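Side-chain contacts in putative TOXIN related protein (Parabacteroides distasonis ATCC 8503, PDB 3K0Y), which is of unknown function but is named a putative toxin-related protein and has the two-domain make-up of NigD-like proteins: residues V106-N111 with L150-N155; F124-L127 with A133-I136; D185-Y190 with K196-L201. One frame throughout, in Å; residues are numbered along the deposited sequence.

Contact 1 (V106-N111 with L150-N155)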
ATOM      1  N   VAL A 106     -15.447  -0.766  -5.193  1.00 43.33           N
ATOM      2  CA  VAL A 106     -14.581  -1.908  -4.948  1.00 42.68           C
ATOM      3  C   VAL A 106     -15.096  -2.689  -3.736  1.00 44.39           C
ATOM      4  O   VAL A 106     -15.972  -2.226  -2.974  1.00 44.09           O
ATOM      5  CB  VAL A 106     -13.139  -1.455  -4.654  1.00 42.65           C
ATOM      6  CG1 VAL A 106     -12.546  -0.551  -5.838  1.00 41.44           C
ATOM      7  CG2 VAL A 106     -13.073  -0.740  -3.310  1.00 39.31           C
ATOM      8  N   SER A 107     -14.471  -3.838  -3.533  1.00 45.27           N
ATOM      9  CA  SER A 107     -14.704  -4.700  -2.386  1.00 46.23           C
ATOM     10  C   SER A 107     -13.407  -4.812  -1.537  1.00 45.68           C
ATOM     11  O   SER A 107     -12.363  -5.203  -2.062  1.00 45.71           O
ATOM     12  CB  SER A 107     -15.042  -6.062  -2.970  1.00 46.12           C
ATOM     13  OG  SER A 107     -15.392  -6.953  -1.978  1.00 50.74           O
ATOM     14  N   ILE A 108     -13.443  -4.419  -0.267  1.00 44.48           N
ATOM     15  CA  ILE A 108     -12.327  -4.663   0.643  1.00 43.43           C
ATOM     16  C   ILE A 108     -12.834  -5.363   1.937  1.00 43.53           C
ATOM     17  O   ILE A 108     -13.655  -4.835   2.633  1.00 44.81           O
ATOM     18  CB  ILE A 108     -11.617  -3.366   1.020  1.00 43.35           C
ATOM     19  CG1 ILE A 108     -11.185  -2.545  -0.229  1.00 42.95           C
ATOM     20  CG2 ILE A 108     -10.380  -3.640   1.835  1.00 40.79           C
ATOM     21  CD1 ILE A 108     -10.662  -1.147   0.124  1.00 38.24           C
ATOM     22  N   TYR A 109     -12.371  -6.558   2.234  1.00 42.69           N
ATOM     23  CA  TYR A 109     -12.775  -7.212   3.451  1.00 42.58           C
ATOM     24  C   TYR A 109     -11.859  -6.734   4.562  1.00 43.02           C
ATOM     25  O   TYR A 109     -10.747  -6.247   4.326  1.00 42.20           O
ATOM     26  CB  TYR A 109     -12.690  -8.698   3.315  1.00 42.16           C
ATOM     27  CG  TYR A 109     -13.793  -9.241   2.473  1.00 44.69           C
ATOM     28  CD1 TYR A 109     -13.799  -9.084   1.061  1.00 45.08           C
ATOM     29  CD2 TYR A 109     -14.873  -9.863   3.068  1.00 44.13           C
ATOM     30  CE1 TYR A 109     -14.866  -9.590   0.290  1.00 46.60           C
ATOM     31  CE2 TYR A 109     -15.899 -10.360   2.325  1.00 47.17           C
ATOM     32  CZ  TYR A 109     -15.908 -10.227   0.933  1.00 46.83           C
ATOM     33  OH  TYR A 109     -17.004 -10.743   0.281  1.00 48.68           O
ATOM     34  N   ASN A 110     -12.397  -6.759   5.754  1.00 44.70           N
ATOM     35  CA  ASN A 110     -11.610  -6.628   6.986  1.00 46.39           C
ATOM     36  C   ASN A 110     -10.403  -7.601   6.958  1.00 46.23           C
ATOM     37  O   ASN A 110     -10.522  -8.828   6.677  1.00 48.89           O
ATOM     38  CB  ASN A 110     -12.492  -6.937   8.189  1.00 45.91           C
ATOM     39  CG  ASN A 110     -13.538  -5.866   8.445  1.00 48.42           C
ATOM     40  OD1 ASN A 110     -14.597  -5.773   7.758  1.00 47.14           O
ATOM     41  ND2 ASN A 110     -13.224  -4.988   9.404  1.00 47.48           N
ATOM     42  N   ASN A 111      -9.254  -7.016   7.183  1.00 45.41           N
ATOM     43  CA  ASN A 111      -7.955  -7.712   7.275  1.00 44.41           C
ATOM     44  C   ASN A 111      -7.232  -7.610   5.970  1.00 43.84           C
ATOM     45  O   ASN A 111      -6.088  -7.974   5.924  1.00 45.46           O
ATOM     46  CB  ASN A 111      -8.005  -9.132   7.843  1.00 42.81           C
ATOM     47  CG  ASN A 111      -8.555  -9.144   9.213  1.00 42.57           C
ATOM     48  OD1 ASN A 111      -8.631  -8.098   9.872  1.00 42.73           O
ATOM     49  ND2 ASN A 111      -8.965 -10.282   9.663  1.00 34.82           N
ATOM     50  N   LEU A 150      -8.527   9.610   5.116  1.00 44.50           N
ATOM     51  CA  LEU A 150      -8.145   9.378   3.729  1.00 44.20           C
ATOM     52  C   LEU A 150      -9.265   8.728   2.947  1.00 44.35           C
ATOM     53  O   LEU A 150     -10.190   8.154   3.533  1.00 44.04           O
ATOM     54  CB  LEU A 150      -6.898   8.537   3.675  1.00 43.67           C
ATOM     55  CG  LEU A 150      -5.705   9.007   4.501  1.00 46.37           C
ATOM     56  CD1 LEU A 150      -4.717   7.821   4.715  1.00 49.73           C
ATOM     57  CD2 LEU A 150      -4.990  10.126   3.799  1.00 50.36           C
ATOM     58  N   GLU A 151      -9.197   8.845   1.614  1.00 43.45           N
ATOM     59  CA  GLU A 151     -10.135   8.169   0.739  1.00 43.03           C
ATOM     60  C   GLU A 151      -9.367   7.314  -0.272  1.00 42.02           C
ATOM     61  O   GLU A 151      -8.459   7.798  -0.947  1.00 42.61           O
ATOM     62  CB  GLU A 151     -10.981   9.158  -0.046  1.00 42.96           C
ATOM     63  CG  GLU A 151     -11.840  10.018   0.735  1.00 43.79           C
ATOM     64  CD  GLU A 151     -12.627  11.055  -0.119  1.00 43.48           C
ATOM     65  OE1 GLU A 151     -12.336  11.263  -1.319  1.00 42.74           O
ATOM     66  OE2 GLU A 151     -13.547  11.654   0.450  1.00 46.18           O
ATOM     67  N   PHE A 152      -9.733   6.051  -0.363  1.00 41.02           N
ATOM     68  CA  PHE A 152      -9.207   5.162  -1.337  1.00 40.85           C
ATOM     69  C   PHE A 152     -10.110   5.286  -2.535  1.00 40.60           C
ATOM     70  O   PHE A 152     -11.292   5.056  -2.457  1.00 42.06           O
ATOM     71  CB  PHE A 152      -9.191   3.720  -0.824  1.00 40.87           C
ATOM     72  CG  PHE A 152      -8.787   2.716  -1.864  1.00 40.88           C
ATOM     73  CD1 PHE A 152      -7.524   2.766  -2.427  1.00 41.01           C
ATOM     74  CD2 PHE A 152      -9.661   1.756  -2.293  1.00 41.12           C
ATOM     75  CE1 PHE A 152      -7.148   1.855  -3.397  1.00 42.51           C
ATOM     76  CE2 PHE A 152      -9.297   0.821  -3.245  1.00 43.51           C
ATOM     77  CZ  PHE A 152      -8.025   0.858  -3.802  1.00 42.83           C
ATOM     78  N   ARG A 153      -9.526   5.635  -3.662  1.00 41.39           N
ATOM     79  CA  ARG A 153     -10.262   5.952  -4.862  1.00 41.30           C
ATOM     80  C   ARG A 153      -9.895   5.000  -6.013  1.00 40.57           C
ATOM     81  O   ARG A 153      -8.726   4.569  -6.144  1.00 39.58           O
ATOM     82  CB  ARG A 153      -9.918   7.390  -5.217  1.00 41.93           C
ATOM     83  CG  ARG A 153     -10.388   8.381  -4.188  1.00 44.60           C
ATOM     84  CD  ARG A 153     -11.749   8.736  -4.576  1.00 49.23           C
ATOM     85  NE  ARG A 153     -12.280   9.886  -3.887  1.00 50.53           N
ATOM     86  CZ  ARG A 153     -13.359  10.522  -4.304  1.00 47.02           C
ATOM     87  NH1 ARG A 153     -13.981  10.121  -5.392  1.00 43.60           N
ATOM     88  NH2 ARG A 153     -13.828  11.528  -3.611  1.00 48.12           N
ATOM     89  N   HIS A 154     -10.916   4.648  -6.808  1.00 40.12           N
ATOM     90  CA  HIS A 154     -10.798   3.730  -7.928  1.00 39.46           C
ATOM     91  C   HIS A 154     -11.580   4.283  -9.098  1.00 39.52           C
ATOM     92  O   HIS A 154     -12.798   4.570  -8.965  1.00 39.62           O
ATOM     93  CB  HIS A 154     -11.287   2.351  -7.509  1.00 40.21           C
ATOM     94  CG  HIS A 154     -11.499   1.370  -8.630  1.00 38.33           C
ATOM     95  ND1 HIS A 154     -12.736   0.838  -8.899  1.00 40.78           N
ATOM     96  CD2 HIS A 154     -10.636   0.750  -9.469  1.00 39.12           C
ATOM     97  CE1 HIS A 154     -12.640  -0.027  -9.896  1.00 38.20           C
ATOM     98  NE2 HIS A 154     -11.375  -0.092 -10.271  1.00 39.05           N
ATOM     99  N   ASN A 155     -10.871   4.483 -10.213  1.00 37.74           N
ATOM    100  CA  ASN A 155     -11.512   4.843 -11.490  1.00 39.09           C
ATOM    101  C   ASN A 155     -11.302   3.740 -12.510  1.00 38.81           C
ATOM    102  O   ASN A 155     -10.182   3.496 -12.915  1.00 39.21           O
ATOM    103  CB  ASN A 155     -10.893   6.117 -12.054  1.00 38.78           C
ATOM    104  CG  ASN A 155     -11.841   6.892 -12.948  1.00 38.73           C
ATOM    105  OD1 ASN A 155     -12.681   6.332 -13.620  1.00 37.91           O
ATOM    106  ND2 ASN A 155     -11.705   8.200 -12.932  1.00 36.41           N
TER

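Contact 2 (F124-L127 with A133-I136)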
ATOM      1  N   PHE A 124      -7.808  -5.663  -2.765  1.00 41.63           N
ATOM      2  CA  PHE A 124      -9.187  -5.263  -3.086  1.00 42.19           C
ATOM      3  C   PHE A 124      -9.654  -6.019  -4.301  1.00 43.44           C
ATOM      4  O   PHE A 124      -8.837  -6.582  -5.060  1.00 44.25           O
ATOM      5  CB  PHE A 124      -9.304  -3.742  -3.318  1.00 42.97           C
ATOM      6  CG  PHE A 124      -8.637  -3.252  -4.610  1.00 43.14           C
ATOM      7  CD1 PHE A 124      -7.298  -2.962  -4.636  1.00 41.64           C
ATOM      8  CD2 PHE A 124      -9.368  -3.123  -5.784  1.00 44.60           C
ATOM      9  CE1 PHE A 124      -6.675  -2.546  -5.823  1.00 42.85           C
ATOM     10  CE2 PHE A 124      -8.745  -2.722  -6.989  1.00 43.50           C
ATOM     11  CZ  PHE A 124      -7.421  -2.431  -6.988  1.00 41.45           C
ATOM     12  N   GLU A 125     -10.962  -6.071  -4.486  1.00 43.60           N
ATOM     13  CA  GLU A 125     -11.510  -6.691  -5.670  1.00 45.09           C
ATOM     14  C   GLU A 125     -12.445  -5.748  -6.355  1.00 44.45           C
ATOM     15  O   GLU A 125     -13.008  -4.869  -5.750  1.00 44.03           O
ATOM     16  CB  GLU A 125     -12.303  -7.955  -5.325  1.00 45.67           C
ATOM     17  CG  GLU A 125     -11.494  -9.112  -4.782  1.00 49.22           C
ATOM     18  CD  GLU A 125     -12.397 -10.259  -4.301  1.00 54.22           C
ATOM     19  OE1 GLU A 125     -13.126 -10.113  -3.263  1.00 56.93           O
ATOM     20  OE2 GLU A 125     -12.377 -11.288  -4.982  1.00 51.85           O
ATOM     21  N   THR A 126     -12.620  -5.956  -7.644  1.00 45.64           N
ATOM     22  CA  THR A 126     -13.534  -5.121  -8.413  1.00 46.01           C
ATOM     23  C   THR A 126     -13.823  -5.863  -9.700  1.00 46.27           C
ATOM     24  O   THR A 126     -13.431  -7.017  -9.829  1.00 45.73           O
ATOM     25  CB  THR A 126     -12.937  -3.695  -8.603  1.00 46.22           C
ATOM     26  OG1 THR A 126     -13.932  -2.801  -9.112  1.00 46.90           O
ATOM     27  CG2 THR A 126     -11.720  -3.697  -9.485  1.00 44.20           C
ATOM     28  N   LEU A 127     -14.510  -5.212 -10.632  1.00 46.86           N
ATOM     29  CA  LEU A 127     -14.852  -5.805 -11.914  1.00 47.53           C
ATOM     30  C   LEU A 127     -13.933  -5.202 -12.980  1.00 47.46           C
ATOM     31  O   LEU A 127     -13.703  -3.983 -12.978  1.00 46.95           O
ATOM     32  CB  LEU A 127     -16.334  -5.533 -12.242  1.00 48.23           C
ATOM     33  CG  LEU A 127     -17.376  -6.202 -11.319  1.00 50.04           C
ATOM     34  CD1 LEU A 127     -18.746  -5.529 -11.391  1.00 48.44           C
ATOM     35  CD2 LEU A 127     -17.511  -7.698 -11.708  1.00 51.78           C
ATOM     36  N   ALA A 133      -6.944   0.441 -18.365  1.00 44.32           N
ATOM     37  CA  ALA A 133      -6.231   0.491 -17.119  1.00 43.81           C
ATOM     38  C   ALA A 133      -7.034   1.288 -16.059  1.00 42.80           C
ATOM     39  O   ALA A 133      -7.575   2.345 -16.354  1.00 42.77           O
ATOM     40  CB  ALA A 133      -4.844   1.157 -17.397  1.00 43.92           C
ATOM     41  N   HIS A 134      -7.133   0.759 -14.842  1.00 41.96           N
ATOM     42  CA  HIS A 134      -7.812   1.437 -13.747  1.00 41.40           C
ATOM     43  C   HIS A 134      -6.815   2.322 -12.971  1.00 41.42           C
ATOM     44  O   HIS A 134      -5.677   1.950 -12.822  1.00 42.03           O
ATOM     45  CB  HIS A 134      -8.445   0.427 -12.802  1.00 41.35           C
ATOM     46  CG  HIS A 134      -9.481  -0.446 -13.432  1.00 41.70           C
ATOM     47  ND1 HIS A 134     -10.424  -1.121 -12.686  1.00 40.32           N
ATOM     48  CD2 HIS A 134      -9.709  -0.784 -14.731  1.00 40.71           C
ATOM     49  CE1 HIS A 134     -11.207  -1.812 -13.506  1.00 44.25           C
ATOM     50  NE2 HIS A 134     -10.795  -1.618 -14.750  1.00 41.01           N
ATOM     51  N   PHE A 135      -7.272   3.486 -12.496  1.00 41.05           N
ATOM     52  CA  PHE A 135      -6.461   4.456 -11.752  1.00 40.51           C
ATOM     53  C   PHE A 135      -6.780   4.275 -10.273  1.00 40.33           C
ATOM     54  O   PHE A 135      -7.927   4.393  -9.901  1.00 41.07           O
ATOM     55  CB  PHE A 135      -6.897   5.843 -12.197  1.00 40.62           C
ATOM     56  CG  PHE A 135      -5.962   6.976 -11.859  1.00 39.68           C
ATOM     57  CD1 PHE A 135      -4.586   6.802 -11.775  1.00 41.03           C
ATOM     58  CD2 PHE A 135      -6.483   8.259 -11.785  1.00 40.56           C
ATOM     59  CE1 PHE A 135      -3.726   7.872 -11.562  1.00 40.77           C
ATOM     60  CE2 PHE A 135      -5.650   9.366 -11.559  1.00 43.35           C
ATOM     61  CZ  PHE A 135      -4.243   9.164 -11.461  1.00 43.26           C
ATOM     62  N   ILE A 136      -5.753   4.051  -9.458  1.00 40.59           N
ATOM     63  CA  ILE A 136      -5.862   3.638  -8.050  1.00 42.00           C
ATOM     64  C   ILE A 136      -5.150   4.710  -7.237  1.00 41.83           C
ATOM     65  O   ILE A 136      -3.971   4.980  -7.472  1.00 40.87           O
ATOM     66  CB  ILE A 136      -5.119   2.281  -7.785  1.00 42.28           C
ATOM     67  CG1 ILE A 136      -5.556   1.189  -8.751  1.00 46.28           C
ATOM     68  CG2 ILE A 136      -5.368   1.754  -6.409  1.00 43.28           C
ATOM     69  CD1 ILE A 136      -7.083   0.879  -8.635  1.00 50.00           C
TER

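Contact 3 (D185-Y190 with K196-L201)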
ATOM      1  N   ASP A 185      -5.696   7.620  15.167  1.00 44.69           N
ATOM      2  CA  ASP A 185      -6.644   6.904  14.358  1.00 45.61           C
ATOM      3  C   ASP A 185      -6.561   7.353  12.915  1.00 46.16           C
ATOM      4  O   ASP A 185      -6.616   8.555  12.632  1.00 46.39           O
ATOM      5  CB  ASP A 185      -8.063   7.135  14.836  1.00 45.62           C
ATOM      6  CG  ASP A 185      -8.353   6.468  16.173  1.00 47.57           C
ATOM      7  OD1 ASP A 185      -7.556   5.627  16.662  1.00 49.02           O
ATOM      8  OD2 ASP A 185      -9.404   6.828  16.713  1.00 51.37           O
ATOM      9  N   LEU A 186      -6.433   6.381  12.018  1.00 44.99           N
ATOM     10  CA  LEU A 186      -6.405   6.635  10.588  1.00 43.79           C
ATOM     11  C   LEU A 186      -7.691   6.056  10.064  1.00 42.51           C
ATOM     12  O   LEU A 186      -7.994   4.894  10.308  1.00 43.16           O
ATOM     13  CB  LEU A 186      -5.186   5.975   9.962  1.00 44.16           C
ATOM     14  CG  LEU A 186      -4.810   6.291   8.519  1.00 43.45           C
ATOM     15  CD1 LEU A 186      -4.253   7.671   8.384  1.00 43.05           C
ATOM     16  CD2 LEU A 186      -3.801   5.285   7.929  1.00 44.19           C
ATOM     17  N   VAL A 187      -8.484   6.893   9.427  1.00 41.30           N
ATOM     18  CA  VAL A 187      -9.773   6.533   8.874  1.00 41.52           C
ATOM     19  C   VAL A 187      -9.561   6.504   7.342  1.00 42.32           C
ATOM     20  O   VAL A 187      -9.130   7.496   6.737  1.00 41.49           O
ATOM     21  CB  VAL A 187     -10.866   7.544   9.306  1.00 41.45           C
ATOM     22  CG1 VAL A 187     -12.187   7.307   8.586  1.00 40.46           C
ATOM     23  CG2 VAL A 187     -11.083   7.473  10.863  1.00 41.53           C
ATOM     24  N   VAL A 188      -9.853   5.362   6.731  1.00 42.58           N
ATOM     25  CA  VAL A 188      -9.809   5.240   5.314  1.00 41.95           C
ATOM     26  C   VAL A 188     -11.209   4.898   4.814  1.00 42.75           C
ATOM     27  O   VAL A 188     -11.704   3.794   5.054  1.00 41.88           O
ATOM     28  CB  VAL A 188      -8.836   4.123   4.879  1.00 42.80           C
ATOM     29  CG1 VAL A 188      -8.825   4.008   3.360  1.00 41.44           C
ATOM     30  CG2 VAL A 188      -7.440   4.367   5.426  1.00 39.34           C
ATOM     31  N   ASN A 189     -11.796   5.834   4.070  1.00 41.49           N
ATOM     32  CA  ASN A 189     -13.036   5.672   3.359  1.00 43.24           C
ATOM     33  C   ASN A 189     -12.820   5.093   1.959  1.00 45.62           C
ATOM     34  O   ASN A 189     -11.787   5.358   1.306  1.00 45.71           O
ATOM     35  CB  ASN A 189     -13.719   7.044   3.269  1.00 43.21           C
ATOM     36  CG  ASN A 189     -14.140   7.555   4.634  1.00 44.92           C
ATOM     37  OD1 ASN A 189     -14.859   6.873   5.328  1.00 50.02           O
ATOM     38  ND2 ASN A 189     -13.654   8.692   5.040  1.00 43.48           N
ATOM     39  N   TYR A 190     -13.754   4.254   1.522  1.00 47.41           N
ATOM     40  CA  TYR A 190     -13.749   3.681   0.166  1.00 49.36           C
ATOM     41  C   TYR A 190     -15.194   3.466  -0.228  1.00 50.30           C
ATOM     42  O   TYR A 190     -16.063   3.491   0.636  1.00 51.09           O
ATOM     43  CB  TYR A 190     -12.961   2.362   0.118  1.00 49.89           C
ATOM     44  CG  TYR A 190     -13.482   1.303   1.038  1.00 50.73           C
ATOM     45  CD1 TYR A 190     -13.202   1.340   2.382  1.00 53.55           C
ATOM     46  CD2 TYR A 190     -14.248   0.248   0.559  1.00 53.57           C
ATOM     47  CE1 TYR A 190     -13.694   0.390   3.237  1.00 54.76           C
ATOM     48  CE2 TYR A 190     -14.741  -0.704   1.407  1.00 55.74           C
ATOM     49  CZ  TYR A 190     -14.449  -0.634   2.743  1.00 56.50           C
ATOM     50  OH  TYR A 190     -14.933  -1.592   3.616  1.00 60.35           O
ATOM     51  N   LYS A 196     -20.637   4.155   0.597  1.00 52.88           N
ATOM     52  CA  LYS A 196     -19.447   4.537   1.340  1.00 53.39           C
ATOM     53  C   LYS A 196     -19.251   3.717   2.605  1.00 52.90           C
ATOM     54  O   LYS A 196     -20.184   3.613   3.388  1.00 53.68           O
ATOM     55  CB  LYS A 196     -19.525   6.013   1.729  1.00 53.54           C
ATOM     56  CG  LYS A 196     -18.192   6.640   2.165  1.00 56.25           C
ATOM     57  CD  LYS A 196     -18.396   8.027   2.801  1.00 59.08           C
ATOM     58  CE  LYS A 196     -17.104   8.853   2.900  1.00 60.50           C
ATOM     59  NZ  LYS A 196     -17.390  10.351   2.932  1.00 62.30           N
ATOM     60  N   GLN A 197     -18.036   3.168   2.806  1.00 51.73           N
ATOM     61  CA  GLN A 197     -17.626   2.524   4.062  1.00 51.23           C
ATOM     62  C   GLN A 197     -16.306   3.090   4.506  1.00 50.34           C
ATOM     63  O   GLN A 197     -15.633   3.760   3.737  1.00 50.43           O
ATOM     64  CB  GLN A 197     -17.402   1.021   3.948  1.00 51.18           C
ATOM     65  CG  GLN A 197     -18.004   0.342   2.794  1.00 53.80           C
ATOM     66  CD  GLN A 197     -19.262  -0.364   3.133  1.00 57.32           C
ATOM     67  OE1 GLN A 197     -19.642  -1.359   2.479  1.00 62.39           O
ATOM     68  NE2 GLN A 197     -19.932   0.123   4.139  1.00 58.02           N
ATOM     69  N   ALA A 198     -15.916   2.719   5.712  1.00 48.64           N
ATOM     70  CA  ALA A 198     -14.751   3.238   6.415  1.00 49.47           C
ATOM     71  C   ALA A 198     -14.012   2.091   7.108  1.00 50.30           C
ATOM     72  O   ALA A 198     -14.615   1.142   7.613  1.00 49.12           O
ATOM     73  CB  ALA A 198     -15.156   4.248   7.483  1.00 48.90           C
ATOM     74  N   TYR A 199     -12.698   2.189   7.155  1.00 50.67           N
ATOM     75  CA  TYR A 199     -11.954   1.299   7.993  1.00 51.61           C
ATOM     76  C   TYR A 199     -11.058   2.157   8.847  1.00 51.01           C
ATOM     77  O   TYR A 199     -10.564   3.153   8.390  1.00 50.24           O
ATOM     78  CB  TYR A 199     -11.178   0.271   7.172  1.00 52.02           C
ATOM     79  CG  TYR A 199     -12.045  -0.896   6.713  1.00 55.26           C
ATOM     80  CD1 TYR A 199     -13.125  -1.431   7.512  1.00 54.29           C
ATOM     81  CD2 TYR A 199     -11.833  -1.444   5.453  1.00 54.46           C
ATOM     82  CE1 TYR A 199     -13.918  -2.520   7.011  1.00 53.67           C
ATOM     83  CE2 TYR A 199     -12.626  -2.449   4.958  1.00 58.34           C
ATOM     84  CZ  TYR A 199     -13.645  -3.014   5.730  1.00 54.88           C
ATOM     85  OH  TYR A 199     -14.297  -4.047   5.097  1.00 53.42           O
ATOM     86  N   LYS A 200     -10.909   1.770  10.112  1.00 50.69           N
ATOM     87  CA  LYS A 200     -10.164   2.539  11.086  1.00 50.67           C
ATOM     88  C   LYS A 200      -8.965   1.776  11.527  1.00 49.07           C
ATOM     89  O   LYS A 200      -9.100   0.697  12.096  1.00 50.14           O
ATOM     90  CB  LYS A 200     -10.997   2.812  12.309  1.00 51.12           C
ATOM     91  CG  LYS A 200     -12.083   3.774  12.134  1.00 56.26           C
ATOM     92  CD  LYS A 200     -12.502   4.366  13.502  1.00 62.20           C
ATOM     93  CE  LYS A 200     -13.524   5.502  13.310  1.00 64.20           C
ATOM     94  NZ  LYS A 200     -14.316   5.703  14.550  1.00 67.31           N
ATOM     95  N   LEU A 201      -7.798   2.342  11.322  1.00 47.85           N
ATOM     96  CA  LEU A 201      -6.573   1.695  11.710  1.00 49.01           C
ATOM     97  C   LEU A 201      -5.807   2.620  12.660  1.00 50.14           C
ATOM     98  O   LEU A 201      -6.008   3.826  12.697  1.00 49.95           O
ATOM     99  CB  LEU A 201      -5.692   1.374  10.484  1.00 48.66           C
ATOM    100  CG  LEU A 201      -6.319   0.781   9.220  1.00 50.55           C
ATOM    101  CD1 LEU A 201      -6.939   1.890   8.368  1.00 51.59           C
ATOM    102  CD2 LEU A 201      -5.282   0.044   8.312  1.00 52.95           C
TER

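Contact 1 (V106-N111 with L150-N155)
Glu-151 OE1 takes two bonds from Arg-153 on the side of strand 150-155 turned away from Val-106 and Ile-108, which meet Phe-152 and His-154 on its other side, inside the NigD-like C-terminal beta sandwich. Arg-153 NE is 2.9 Å and Arg-153 NH2 2.7 Å from Glu-151 OE1. The grip is side-on. OE1 lies in the guanidinium plane, while both nitrogens reach it from one face of the carboxylate, some 30-35° off its plane. A salt bridge from Arg-153 NH1 to Asp-98 and a bond from NH1 to Gly-102 O also hold the guanidinium.

The loop 106-111 bonds through its backbone to strands of both sheets, Val-106 to Trp-191 and Ser-107 to Glu-125. Val-106 and Ile-108 point into the apolar core. Ile-108 CD1 lies obliquely to the Phe-152 ring, 3.9 Å from Phe-152 CD2. Val-106 CG2 is at the edge of the same ring, near its plane, 4.1 Å from Phe-152 CE2. Phe-152 reaches out to both with CG anti to the backbone N (chi1 174°). Its ring also meets Phe-124 of strand 119-128 edge-to-face.

No hydrogen bond joins the two segments. His-154 ND1 instead bonds to Asp-104 O, two residues before Val-106 in the same loop. Together with a second bond at NE2, this would fix the rotation of the ring. The other methyl of Val-106, CG1, fits against this ring obliquely, 3.4 Å from His-154 ND1 and 3.5 Å from His-154 CG.

Contact 2 (F124-L127 with A133-I136)
Phe-124 and Ile-136 reach toward each other from facing strands and meet with Phe-124 CZ 3.7 Å from Ile-136 CD1. The methyl lies obliquely to the ring. Phe-124 CG sits between the backbone N and the carbonyl carbon (chi1 70°), which carries CZ to that methyl. Further along, the carbonyl oxygen of Leu-127 lies in the plane of the His-134 imidazole, at its edge, 3.3 Å from His-134 CE1. Thr-126 CG2 is a looser neighbour, 4.3 Å from His-134 ND1. The strands do not pair here: Phe-124 CA and Ile-136 CA are 10.7 Å apart, a spacing that suits two packed sheets of a beta sandwich.

The second shell sets these groups. Val-169 and Phe-171 pack on Ile-136. Thr-126 OG1 bonds to Pro-105 O, which leaves the methyl CG2 to face His-134. Trp-128 stacks on the His-134 ring. His-134 ND1 bonds to His-154 NE2, and His-134 NE2 bonds to Asp-159 OD2.

If both ring nitrogens of His-134 donate, the ring would carry a positive charge, which Asp-159 would probably stabilise. If so, CE1-H would be more polar, and the Leu-127 oxygen at that edge would suit it.

Contact 3 (D185-Y190 with K196-L201)
Leu-186 and Leu-201 form a hydrogen-bonded antiparallel pair, with Leu-186 N 2.7 Å from Leu-201 O and Leu-201 N 2.8 Å from Leu-186 O. Val-188 with Tyr-199 and Tyr-190 with Gln-197 do the same. All six N-H groups of these pairs are thus satisfied across the contact. The straightest bond is Val-188 N to Tyr-199 O, with an N-H...O angle of 177°. Val-187 and Asn-189 turn their backbone bonds to strand 149-155 and to Tyr-148 just before it.

Asp-185 OD1 makes a salt bridge with Lys-202, Gln-197 OE1 bonds to Thr-192 OG1, and Tyr-199 OH bonds to Ile-108 O. The Tyr-190 ring swings across the next strand with CG between the backbone N and carbonyl carbon (chi1 59°). It lies obliquely to the Tyr-199 ring, with planes at 34°, and Tyr-190 CZ is 3.6 Å from Gln-197 CB.

Val-188 CG2 meets Leu-201 CD1 at 3.9 Å on the face with Leu-186 and Tyr-199, which packs on strands 113-116 and 119-128. On the other face Lys-200 runs beside Val-187. This is an antiparallel beta hairpin, with strand 195-203 outermost in its sheet and one face turned to the other sheet of the sandwich.

All three contacts lie in the NigD-like C-terminal beta sandwich and reach the same four-stranded sheet, in the strand order 135-139, 149-155, 184-192, 195-203. Contact 1 sits between the other two, with its centre about 9 Å from each of their centres. It joins contact 2 through His-154 NE2 and His-134 ND1, 2.8 Å apart, and through Ser-107 N and Glu-125 O, also 2.8 Å apart. It joins contact 3 through Ile-108 O and Tyr-199 OH at 2.7 Å, and through Leu-150 N and Val-187 O at 2.7 Å. Contacts 2 and 3 do not touch; their nearest atoms are about 7 Å apart.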